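Chinitase A (Streptomyces coelicolor, PDB 3EBV) probably hydrolyses internal glycosidic bonds of chitin, this chain being the family 18 glycoside hydrolase barrel domain of a longer secreted protein. Local coordinates at residues 10-21 with 269-278; 234-245 with 282-291. All coordinates share one frame; numbering follows the deposited sequence.

Contact 1 (residues 10-21 with 269-278) joins the first and last strands of a TIM barrel, 6-12 and 267-271, closing it, together with the loop and short helix that follow them; contact 2 (234-245 with 282-291) packs side by side the two long outer helices that precede and follow the last strand. The centres lie about 18 Å apart, yet the two touch: Asp276 OD2 is 2.6 Å from Ser284 OG, probably a hydrogen bond, and Trp283 packs on Thr270. Tyr10 of contact 1 bonds to Asp117, in the DxxDxDxE signature that spans strand 115-120, which places that contact beside the probable catalytic centre.

Contact 1: residues 10-21 with 269-278; sequences YWQNFNNGATVQ and MTWSTNWDAT
Asn274 grips the strand end and loop of residues 10-21 with both ends of its amide: OD1 accepts from Gln12 N at 2.9 Å, while ND2 donates to Thr19 O at 2.9 Å in the plane of both groups. Gln12 stacks its own amide on that of Asn274, the planes 24° apart. Its OE1 is held from opposite faces by Ser272 OG, at 2.8 Å, and Asn16 ND2; Ser272 OG also caps helix 273-278 by accepting from Trp275 N. Thr273 OG1 donates to Gln21 OE1 at 2.8 Å, nearly along the C=O axis, and one water ties Gln12 O and Gln21 O to Asn274 ND2. The backbones join too: Thr273 N donates to Tyr10 O at 2.8 Å, and Tyr10 N to Thr270 O at 3.1 Å.

Ala18 CB sits over the face of the Trp275 six-membered ring, 3.5 Å from its centroid, a CH-pi contact. Tyr10 lays CB against Trp271 CE3 at 3.3 Å, and its ring edge meets the selenium of Met269, a selenomethionine. A cis peptide joins Trp271 to Ser272.

In the barrel, strand 6-12 lies between strand 32-40, which flanks Trp11, and strand 267-271, whose other neighbour is strand 219-224.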
loop_
_atom_site.group_PDB
_atom_site.type_symbol
_atom_site.label_atom_id
_atom_site.label_comp_id
_atom_site.label_asym_id
_atom_site.label_seq_id
_atom_site.Cartn_x
_atom_site.Cartn_y
_atom_site.Cartn_z
ATOM N N TYR A 10 5.041 -4.210 2.727
ATOM C CA TYR A 10 6.207 -3.485 2.173
ATOM C C TYR A 10 7.489 -4.206 2.523
ATOM O O TYR A 10 7.729 -4.437 3.705
ATOM C CB TYR A 10 6.254 -2.055 2.707
ATOM C CG TYR A 10 5.221 -1.181 2.033
ATOM C CD1 TYR A 10 5.585 -0.387 0.943
ATOM C CD2 TYR A 10 3.875 -1.182 2.449
ATOM C CE1 TYR A 10 4.636 0.412 0.263
ATOM C CE2 TYR A 10 2.933 -0.388 1.767
ATOM C CZ TYR A 10 3.322 0.386 0.694
ATOM O OH TYR A 10 2.372 1.138 0.042
ATOM N N TRP A 11 8.280 -4.531 1.482
ATOM C CA TRP A 11 9.620 -5.146 1.697
ATOM C C TRP A 11 10.657 -4.066 1.504
ATOM O O TRP A 11 10.652 -3.369 0.482
ATOM C CB TRP A 11 9.792 -6.253 0.677
ATOM C CG TRP A 11 11.175 -6.860 0.659
ATOM C CD1 TRP A 11 11.612 -7.862 1.461
ATOM C CD2 TRP A 11 12.280 -6.483 -0.189
ATOM N NE1 TRP A 11 12.951 -8.151 1.175
ATOM C CE2 TRP A 11 13.372 -7.325 0.174
ATOM C CE3 TRP A 11 12.471 -5.513 -1.178
ATOM C CZ2 TRP A 11 14.623 -7.256 -0.470
ATOM C CZ3 TRP A 11 13.733 -5.425 -1.809
ATOM C CH2 TRP A 11 14.780 -6.303 -1.444
ATOM N N GLN A 12 11.542 -3.900 2.501
ATOM C CA GLN A 12 12.540 -2.813 2.468
ATOM C C GLN A 12 13.764 -3.070 1.598
ATOM O O GLN A 12 14.515 -4.015 1.851
ATOM C CB GLN A 12 13.048 -2.508 3.857
ATOM C CG GLN A 12 11.907 -2.078 4.835
ATOM C CD GLN A 12 12.344 -2.060 6.304
ATOM O OE1 GLN A 12 11.535 -1.843 7.192
ATOM N NE2 GLN A 12 13.671 -2.218 6.568
ATOM N N ASN A 13 13.981 -2.195 0.635
ATOM C CA ASN A 13 15.258 -2.192 -0.130
ATOM C C ASN A 13 16.301 -1.350 0.574
ATOM O O ASN A 13 16.966 -0.530 -0.061
ATOM C CB ASN A 13 14.986 -1.647 -1.550
ATOM C CG ASN A 13 16.232 -1.703 -2.438
ATOM O OD1 ASN A 13 16.953 -2.687 -2.401
ATOM N ND2 ASN A 13 16.452 -0.661 -3.231
ATOM N N PHE A 14 16.443 -1.549 1.882
ATOM C CA PHE A 14 17.365 -0.742 2.688
ATOM C C PHE A 14 17.364 -1.329 4.076
ATOM O O PHE A 14 16.449 -2.070 4.449
ATOM C CB PHE A 14 16.979 0.754 2.711
ATOM C CG PHE A 14 15.565 1.015 3.212
ATOM C CD1 PHE A 14 15.333 1.213 4.567
ATOM C CD2 PHE A 14 14.506 1.065 2.318
ATOM C CE1 PHE A 14 14.035 1.421 5.047
ATOM C CE2 PHE A 14 13.207 1.305 2.788
ATOM C CZ PHE A 14 12.976 1.474 4.145
ATOM N N ASN A 15 18.375 -0.980 4.864
ATOM C CA ASN A 15 18.481 -1.469 6.229
ATOM C C ASN A 15 18.197 -0.317 7.187
ATOM O O ASN A 15 18.911 0.714 7.174
ATOM C CB ASN A 15 19.927 -2.006 6.431
ATOM C CG ASN A 15 20.180 -2.550 7.824
ATOM O OD1 ASN A 15 19.354 -2.474 8.712
ATOM N ND2 ASN A 15 21.383 -3.091 8.018
ATOM N N ASN A 16 17.136 -0.448 7.999
ATOM C CA ASN A 16 16.780 0.563 8.986
ATOM C C ASN A 16 16.809 0.011 10.412
ATOM O O ASN A 16 16.210 0.588 11.317
ATOM C CB ASN A 16 15.371 1.144 8.723
ATOM C CG ASN A 16 14.286 0.055 8.773
ATOM O OD1 ASN A 16 14.591 -1.098 9.090
ATOM N ND2 ASN A 16 13.031 0.417 8.437
ATOM N N GLY A 17 17.519 -1.091 10.601
ATOM C CA GLY A 17 17.552 -1.720 11.904
ATOM C C GLY A 17 16.575 -2.884 12.034
ATOM O O GLY A 17 16.707 -3.698 12.951
ATOM N N ALA A 18 15.580 -2.950 11.132
ATOM C CA ALA A 18 14.687 -4.122 11.109
ATOM C C ALA A 18 15.419 -5.360 10.597
ATOM O O ALA A 18 16.540 -5.288 10.067
ATOM C CB ALA A 18 13.450 -3.824 10.215
ATOM N N THR A 19 14.781 -6.512 10.699
ATOM C CA THR A 19 15.351 -7.751 10.177
ATOM C C THR A 19 15.541 -7.698 8.668
ATOM O O THR A 19 14.583 -7.448 7.935
ATOM C CB THR A 19 14.434 -8.956 10.535
ATOM O OG1 THR A 19 14.396 -9.109 11.958
ATOM C CG2 THR A 19 14.937 -10.269 9.932
ATOM N N VAL A 20 16.769 -7.901 8.202
ATOM C CA VAL A 20 17.026 -7.903 6.777
ATOM C C VAL A 20 16.468 -9.159 6.153
ATOM O O VAL A 20 16.607 -10.269 6.700
ATOM C CB VAL A 20 18.567 -7.778 6.493
ATOM C CG1 VAL A 20 18.876 -8.036 5.023
ATOM C CG2 VAL A 20 19.029 -6.390 6.877
ATOM N N GLN A 21 15.818 -8.985 4.995
ATOM C CA GLN A 21 15.173 -10.084 4.306
ATOM C C GLN A 21 15.482 -10.079 2.822
ATOM O O GLN A 21 15.541 -9.005 2.212
ATOM C CB GLN A 21 13.625 -10.013 4.427
ATOM C CG GLN A 21 13.085 -10.130 5.850
ATOM C CD GLN A 21 11.575 -10.111 5.875
ATOM O OE1 GLN A 21 10.960 -9.184 5.328
ATOM N NE2 GLN A 21 10.959 -11.098 6.537
HETATM N N MSE A 269 -2.906 -4.104 5.031
HETATM C CA MSE A 269 -1.548 -3.803 4.532
HETATM C C MSE A 269 -0.677 -3.533 5.753
HETATM O O MSE A 269 -1.166 -3.054 6.788
HETATM C CB MSE A 269 -1.585 -2.552 3.635
HETATM C CG MSE A 269 -0.190 -2.050 3.208
HETATM SE SE MSE A 269 0.595 -0.805 4.570
HETATM C CE MSE A 269 -0.046 0.902 3.852
ATOM N N THR A 270 0.637 -3.829 5.654
ATOM C CA THR A 270 1.534 -3.388 6.736
ATOM C C THR A 270 2.891 -2.862 6.252
ATOM O O THR A 270 3.485 -3.373 5.265
ATOM C CB THR A 270 1.743 -4.491 7.796
ATOM O OG1 THR A 270 2.342 -3.932 8.975
ATOM C CG2 THR A 270 2.619 -5.605 7.270
ATOM N N TRP A 271 3.332 -1.832 6.986
ATOM C CA TRP A 271 4.728 -1.380 6.936
ATOM C C TRP A 271 5.377 -1.987 8.179
ATOM O O TRP A 271 4.992 -1.602 9.298
ATOM C CB TRP A 271 4.763 0.138 7.029
ATOM C CG TRP A 271 6.198 0.618 7.076
ATOM C CD1 TRP A 271 6.903 0.941 8.208
ATOM C CD2 TRP A 271 7.084 0.768 5.965
ATOM N NE1 TRP A 271 8.210 1.291 7.854
ATOM C CE2 TRP A 271 8.329 1.209 6.488
ATOM C CE3 TRP A 271 6.938 0.593 4.582
ATOM C CZ2 TRP A 271 9.443 1.457 5.655
ATOM C CZ3 TRP A 271 8.024 0.834 3.759
ATOM C CH2 TRP A 271 9.263 1.275 4.304
ATOM N N SER A 272 6.324 -2.940 8.057
ATOM C CA SER A 272 6.862 -3.535 6.833
ATOM C C SER A 272 7.049 -5.034 7.117
ATOM O O SER A 272 6.987 -5.467 8.270
ATOM C CB SER A 272 8.248 -2.939 6.491
ATOM O OG SER A 272 9.145 -3.213 7.580
ATOM N N THR A 273 7.333 -5.822 6.090
ATOM C CA THR A 273 7.627 -7.255 6.301
ATOM C C THR A 273 8.844 -7.395 7.246
ATOM O O THR A 273 8.889 -8.317 8.070
ATOM C CB THR A 273 7.846 -8.004 4.968
ATOM O OG1 THR A 273 9.020 -7.515 4.320
ATOM C CG2 THR A 273 6.658 -7.760 4.009
ATOM N N ASN A 274 9.771 -6.459 7.146
ATOM C CA ASN A 274 11.020 -6.538 7.967
ATOM C C ASN A 274 10.708 -6.325 9.423
ATOM O O ASN A 274 11.202 -7.077 10.302
ATOM C CB ASN A 274 12.022 -5.498 7.449
ATOM C CG ASN A 274 12.263 -5.637 5.963
ATOM O OD1 ASN A 274 11.478 -5.137 5.123
ATOM N ND2 ASN A 274 13.364 -6.315 5.600
ATOM N N TRP A 275 9.886 -5.308 9.727
ATOM C CA TRP A 275 9.502 -5.106 11.114
ATOM C C TRP A 275 8.603 -6.255 11.599
ATOM O O TRP A 275 8.704 -6.669 12.763
ATOM C CB TRP A 275 8.805 -3.762 11.304
ATOM C CG TRP A 275 9.699 -2.575 11.201
ATOM C CD1 TRP A 275 9.577 -1.536 10.333
ATOM C CD2 TRP A 275 10.852 -2.294 12.004
ATOM N NE1 TRP A 275 10.567 -0.597 10.547
ATOM C CE2 TRP A 275 11.377 -1.051 11.561
ATOM C CE3 TRP A 275 11.476 -2.957 13.084
ATOM C CZ2 TRP A 275 12.536 -0.453 12.135
ATOM C CZ3 TRP A 275 12.650 -2.373 13.641
ATOM C CH2 TRP A 275 13.144 -1.125 13.173
ATOM N N ASP A 276 7.772 -6.814 10.712
ATOM C CA ASP A 276 6.948 -7.986 11.101
ATOM C C ASP A 276 7.876 -9.141 11.570
ATOM O O ASP A 276 7.636 -9.756 12.614
ATOM C CB ASP A 276 6.083 -8.362 9.871
ATOM C CG ASP A 276 5.095 -9.535 10.076
ATOM O OD1 ASP A 276 4.501 -9.678 11.173
ATOM O OD2 ASP A 276 4.939 -10.255 9.044
ATOM N N ALA A 277 8.954 -9.356 10.819
ATOM C CA ALA A 277 9.927 -10.447 11.121
ATOM C C ALA A 277 10.634 -10.177 12.448
ATOM O O ALA A 277 10.811 -11.119 13.255
ATOM C CB ALA A 277 10.934 -10.564 10.007
ATOM N N THR A 278 11.044 -8.920 12.681
ATOM C CA THR A 278 11.630 -8.569 13.979
ATOM C C THR A 278 10.693 -8.938 15.118
ATOM O O THR A 278 11.120 -9.383 16.214
ATOM C CB THR A 278 12.030 -7.085 13.995
ATOM O OG1 THR A 278 13.171 -6.942 13.125
ATOM C CG2 THR A 278 12.352 -6.604 15.434
HETATM O O HOH W 1 14.961 -6.393 3.173
HETATM O O HOH W 2 15.218 -5.583 14.247
#

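Contact 2: residues 234-245 with 282-291; sequences YVSPSVVNAALD and AWSNSVGAHV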
loop_
_atom_site.group_PDB
_atom_site.type_symbol
_atom_site.label_atom_id
_atom_site.label_comp_id
_atom_site.label_asym_id
_atom_site.label_seq_id
_atom_site.Cartn_x
_atom_site.Cartn_y
_atom_site.Cartn_z
ATOM N N TYR A 234 0.242 2.067 15.853
ATOM C CA TYR A 234 0.229 0.606 15.972
ATOM C C TYR A 234 -1.012 0.148 16.730
ATOM O O TYR A 234 -1.345 0.736 17.777
ATOM C CB TYR A 234 1.470 0.087 16.710
ATOM C CG TYR A 234 1.387 -1.379 16.998
ATOM C CD1 TYR A 234 1.606 -2.313 16.006
ATOM C CD2 TYR A 234 1.034 -1.828 18.289
ATOM C CE1 TYR A 234 1.463 -3.703 16.255
ATOM C CE2 TYR A 234 0.909 -3.187 18.556
ATOM C CZ TYR A 234 1.124 -4.112 17.542
ATOM O OH TYR A 234 0.979 -5.463 17.845
ATOM N N VAL A 235 -1.642 -0.925 16.237
ATOM C CA VAL A 235 -2.685 -1.619 17.025
ATOM C C VAL A 235 -2.402 -3.123 17.037
ATOM O O VAL A 235 -1.775 -3.679 16.135
ATOM C CB VAL A 235 -4.108 -1.384 16.470
ATOM C CG1 VAL A 235 -4.484 0.092 16.544
ATOM C CG2 VAL A 235 -4.261 -1.945 15.017
ATOM N N SER A 236 -2.865 -3.808 18.084
ATOM C CA SER A 236 -2.752 -5.263 18.103
ATOM C C SER A 236 -3.444 -5.861 16.882
ATOM O O SER A 236 -4.433 -5.294 16.376
ATOM C CB SER A 236 -3.361 -5.852 19.379
ATOM O OG SER A 236 -4.758 -5.624 19.424
ATOM N N PRO A 237 -2.960 -7.007 16.405
ATOM C CA PRO A 237 -3.670 -7.661 15.296
ATOM C C PRO A 237 -5.174 -7.886 15.602
ATOM O O PRO A 237 -5.999 -7.777 14.686
ATOM C CB PRO A 237 -2.895 -8.988 15.096
ATOM C CG PRO A 237 -1.532 -8.709 15.681
ATOM C CD PRO A 237 -1.719 -7.725 16.787
ATOM N N SER A 238 -5.526 -8.169 16.857
ATOM C CA SER A 238 -6.951 -8.365 17.187
ATOM C C SER A 238 -7.760 -7.116 16.844
ATOM O O SER A 238 -8.922 -7.234 16.467
ATOM C CB SER A 238 -7.115 -8.698 18.680
ATOM O OG SER A 238 -6.627 -7.655 19.502
ATOM N N VAL A 239 -7.156 -5.922 16.956
ATOM C CA VAL A 239 -7.854 -4.669 16.601
ATOM C C VAL A 239 -8.061 -4.568 15.075
ATOM O O VAL A 239 -9.136 -4.158 14.597
ATOM C CB VAL A 239 -7.133 -3.408 17.156
ATOM C CG1 VAL A 239 -7.768 -2.109 16.606
ATOM C CG2 VAL A 239 -7.133 -3.419 18.718
ATOM N N VAL A 240 -7.024 -4.895 14.302
ATOM C CA VAL A 240 -7.184 -4.919 12.855
ATOM C C VAL A 240 -8.312 -5.907 12.489
ATOM O O VAL A 240 -9.181 -5.601 11.646
ATOM C CB VAL A 240 -5.885 -5.376 12.106
ATOM C CG1 VAL A 240 -6.120 -5.350 10.594
ATOM C CG2 VAL A 240 -4.696 -4.477 12.522
ATOM N N ASN A 241 -8.274 -7.102 13.076
ATOM C CA ASN A 241 -9.282 -8.147 12.754
ATOM C C ASN A 241 -10.676 -7.694 13.165
ATOM O O ASN A 241 -11.622 -7.954 12.436
ATOM C CB ASN A 241 -8.900 -9.476 13.425
ATOM C CG ASN A 241 -7.586 -10.011 12.891
ATOM O OD1 ASN A 241 -7.153 -9.637 11.793
ATOM N ND2 ASN A 241 -6.961 -10.933 13.643
ATOM N N ALA A 242 -10.783 -6.994 14.300
ATOM C CA ALA A 242 -12.084 -6.437 14.681
ATOM C C ALA A 242 -12.589 -5.422 13.662
ATOM O O ALA A 242 -13.790 -5.410 13.302
ATOM C CB ALA A 242 -12.017 -5.830 16.049
ATOM N N ALA A 243 -11.712 -4.538 13.195
ATOM C CA ALA A 243 -12.145 -3.559 12.208
ATOM C C ALA A 243 -12.607 -4.253 10.910
ATOM O O ALA A 243 -13.569 -3.834 10.264
ATOM C CB ALA A 243 -10.975 -2.568 11.909
ATOM N N LEU A 244 -11.847 -5.267 10.494
ATOM C CA LEU A 244 -12.238 -6.044 9.306
ATOM C C LEU A 244 -13.626 -6.670 9.509
ATOM O O LEU A 244 -14.440 -6.599 8.596
ATOM C CB LEU A 244 -11.192 -7.135 9.020
ATOM C CG LEU A 244 -9.824 -6.597 8.547
ATOM C CD1 LEU A 244 -8.870 -7.815 8.606
ATOM C CD2 LEU A 244 -9.914 -6.020 7.143
ATOM N N ASP A 245 -13.831 -7.260 10.689
ATOM C CA ASP A 245 -15.153 -7.856 11.032
ATOM C C ASP A 245 -16.223 -6.780 10.986
ATOM O O ASP A 245 -17.345 -7.017 10.512
ATOM C CB ASP A 245 -15.110 -8.471 12.417
ATOM C CG ASP A 245 -14.281 -9.746 12.466
ATOM O OD1 ASP A 245 -13.886 -10.249 11.381
ATOM O OD2 ASP A 245 -14.079 -10.195 13.608
ATOM N N ALA A 282 4.183 -12.027 14.199
ATOM C CA ALA A 282 2.892 -12.059 14.918
ATOM C C ALA A 282 1.808 -11.350 14.098
ATOM O O ALA A 282 0.666 -11.871 13.978
ATOM C CB ALA A 282 3.033 -11.414 16.277
ATOM N N TRP A 283 2.137 -10.219 13.505
ATOM C CA TRP A 283 1.099 -9.444 12.793
ATOM C C TRP A 283 0.622 -10.239 11.577
ATOM O O TRP A 283 -0.604 -10.448 11.400
ATOM C CB TRP A 283 1.652 -8.060 12.405
ATOM C CG TRP A 283 0.620 -7.051 11.950
ATOM C CD1 TRP A 283 0.079 -6.051 12.705
ATOM C CD2 TRP A 283 0.054 -6.936 10.638
ATOM N NE1 TRP A 283 -0.824 -5.308 11.946
ATOM C CE2 TRP A 283 -0.868 -5.832 10.676
ATOM C CE3 TRP A 283 0.179 -7.671 9.446
ATOM C CZ2 TRP A 283 -1.605 -5.435 9.544
ATOM C CZ3 TRP A 283 -0.535 -7.269 8.314
ATOM C CH2 TRP A 283 -1.447 -6.177 8.385
ATOM N N SER A 284 1.524 -10.675 10.691
ATOM C CA SER A 284 1.077 -11.389 9.500
ATOM C C SER A 284 0.433 -12.746 9.848
ATOM O O SER A 284 -0.498 -13.193 9.135
ATOM C CB SER A 284 2.174 -11.537 8.445
ATOM O OG SER A 284 3.304 -12.246 8.972
ATOM N N ASN A 285 0.907 -13.408 10.912
ATOM C CA ASN A 285 0.271 -14.676 11.301
ATOM C C ASN A 285 -1.216 -14.431 11.598
ATOM O O ASN A 285 -2.063 -15.187 11.132
ATOM C CB ASN A 285 0.944 -15.302 12.518
ATOM C CG ASN A 285 2.201 -16.078 12.151
ATOM O OD1 ASN A 285 2.452 -16.345 10.984
ATOM N ND2 ASN A 285 2.941 -16.499 13.177
ATOM N N SER A 286 -1.521 -13.403 12.383
ATOM C CA SER A 286 -2.908 -13.244 12.883
ATOM C C SER A 286 -3.752 -12.538 11.826
ATOM O O SER A 286 -4.852 -13.015 11.509
ATOM C CB SER A 286 -2.909 -12.463 14.177
ATOM O OG SER A 286 -4.244 -12.028 14.461
ATOM N N VAL A 287 -3.288 -11.391 11.316
ATOM C CA VAL A 287 -4.059 -10.655 10.285
ATOM C C VAL A 287 -4.158 -11.459 9.003
ATOM O O VAL A 287 -5.220 -11.511 8.367
ATOM C CB VAL A 287 -3.489 -9.234 10.054
ATOM C CG1 VAL A 287 -4.288 -8.521 8.958
ATOM C CG2 VAL A 287 -3.469 -8.483 11.369
ATOM N N GLY A 288 -3.076 -12.120 8.593
ATOM C CA GLY A 288 -3.141 -12.953 7.378
ATOM C C GLY A 288 -4.182 -14.064 7.479
ATOM O O GLY A 288 -4.981 -14.242 6.543
ATOM N N ALA A 289 -4.185 -14.792 8.601
ATOM C CA ALA A 289 -5.167 -15.862 8.792
ATOM C C ALA A 289 -6.571 -15.244 8.724
ATOM O O ALA A 289 -7.479 -15.818 8.114
ATOM C CB ALA A 289 -4.973 -16.555 10.135
ATOM N N HIS A 290 -6.744 -14.074 9.337
ATOM C CA HIS A 290 -8.095 -13.490 9.409
ATOM C C HIS A 290 -8.575 -13.028 8.042
ATOM O O HIS A 290 -9.742 -13.271 7.643
ATOM C CB HIS A 290 -8.133 -12.333 10.389
ATOM C CG HIS A 290 -9.503 -12.081 10.927
ATOM N ND1 HIS A 290 -10.055 -12.886 11.906
ATOM C CD2 HIS A 290 -10.439 -11.146 10.626
ATOM C CE1 HIS A 290 -11.271 -12.441 12.194
ATOM N NE2 HIS A 290 -11.530 -11.393 11.429
ATOM N N VAL A 291 -7.690 -12.366 7.294
ATOM C CA VAL A 291 -8.037 -11.873 5.955
ATOM C C VAL A 291 -8.346 -13.041 5.020
ATOM O O VAL A 291 -9.324 -12.988 4.252
ATOM C CB VAL A 291 -6.918 -10.957 5.374
ATOM C CG1 VAL A 291 -7.093 -10.690 3.865
ATOM C CG2 VAL A 291 -6.862 -9.629 6.157
HETATM O O HOH W 3 -1.034 -2.864 13.664
#
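Neighbouring helices of the outer layer of a TIM barrel meet here: helix 237-245 and helix 282-291 run nearly parallel, their axes 9.0 Å apart at closest approach and crossing at -18°. Both lie against the strands of the barrel, Val240 and Leu244 touching strand 219-224, Trp283 and Val287 touching strand 267-271.

At the start of the first helix, Pro237 fits as a knob into a hole lined by Ala282, Trp283, Ser286 and Val287, its CB 3.8 Å from Val287 CG2. Val240 crosses Val287 at about a right angle and sets CG2 4.0 Å from Trp283 NE1. That indole nitrogen donates to a water which in turn donates to Val235 O, so a solvent molecule links the turn before one helix to the side of the other. Farther along, Leu244 CD1 meets Val291 CG2 at 3.6 Å.

His290 carries the polar part. Its ring reaches helix 237-245 because chi1 (-156°) turns CG away from the backbone N, and Asn241 lies over one face; Asn241 CB is 3.6 Å from the ring centroid, and amide and ring planes are 17° apart. At the ring edge NE2 donates to Asp245 OD1 over 2.6 Å, almost straight, on the syn side of the carboxylate but tilted from its plane. Asn241 ND2 gives only a weak bond to Ser286 OG.

The other carboxylate oxygen, Asp245 OD2, accepts from Asn252, which together with the histidine bond restrains the rotation of the group. The nearby carboxylate would be expected to favour a protonated imidazole, although Lys249, a long and weak partner of the same OD1, may temper the effect. By contrast, Asn241 OD1 is buried against His290 CB with no hydrogen-bond partner, which probably costs some polar stabilisation.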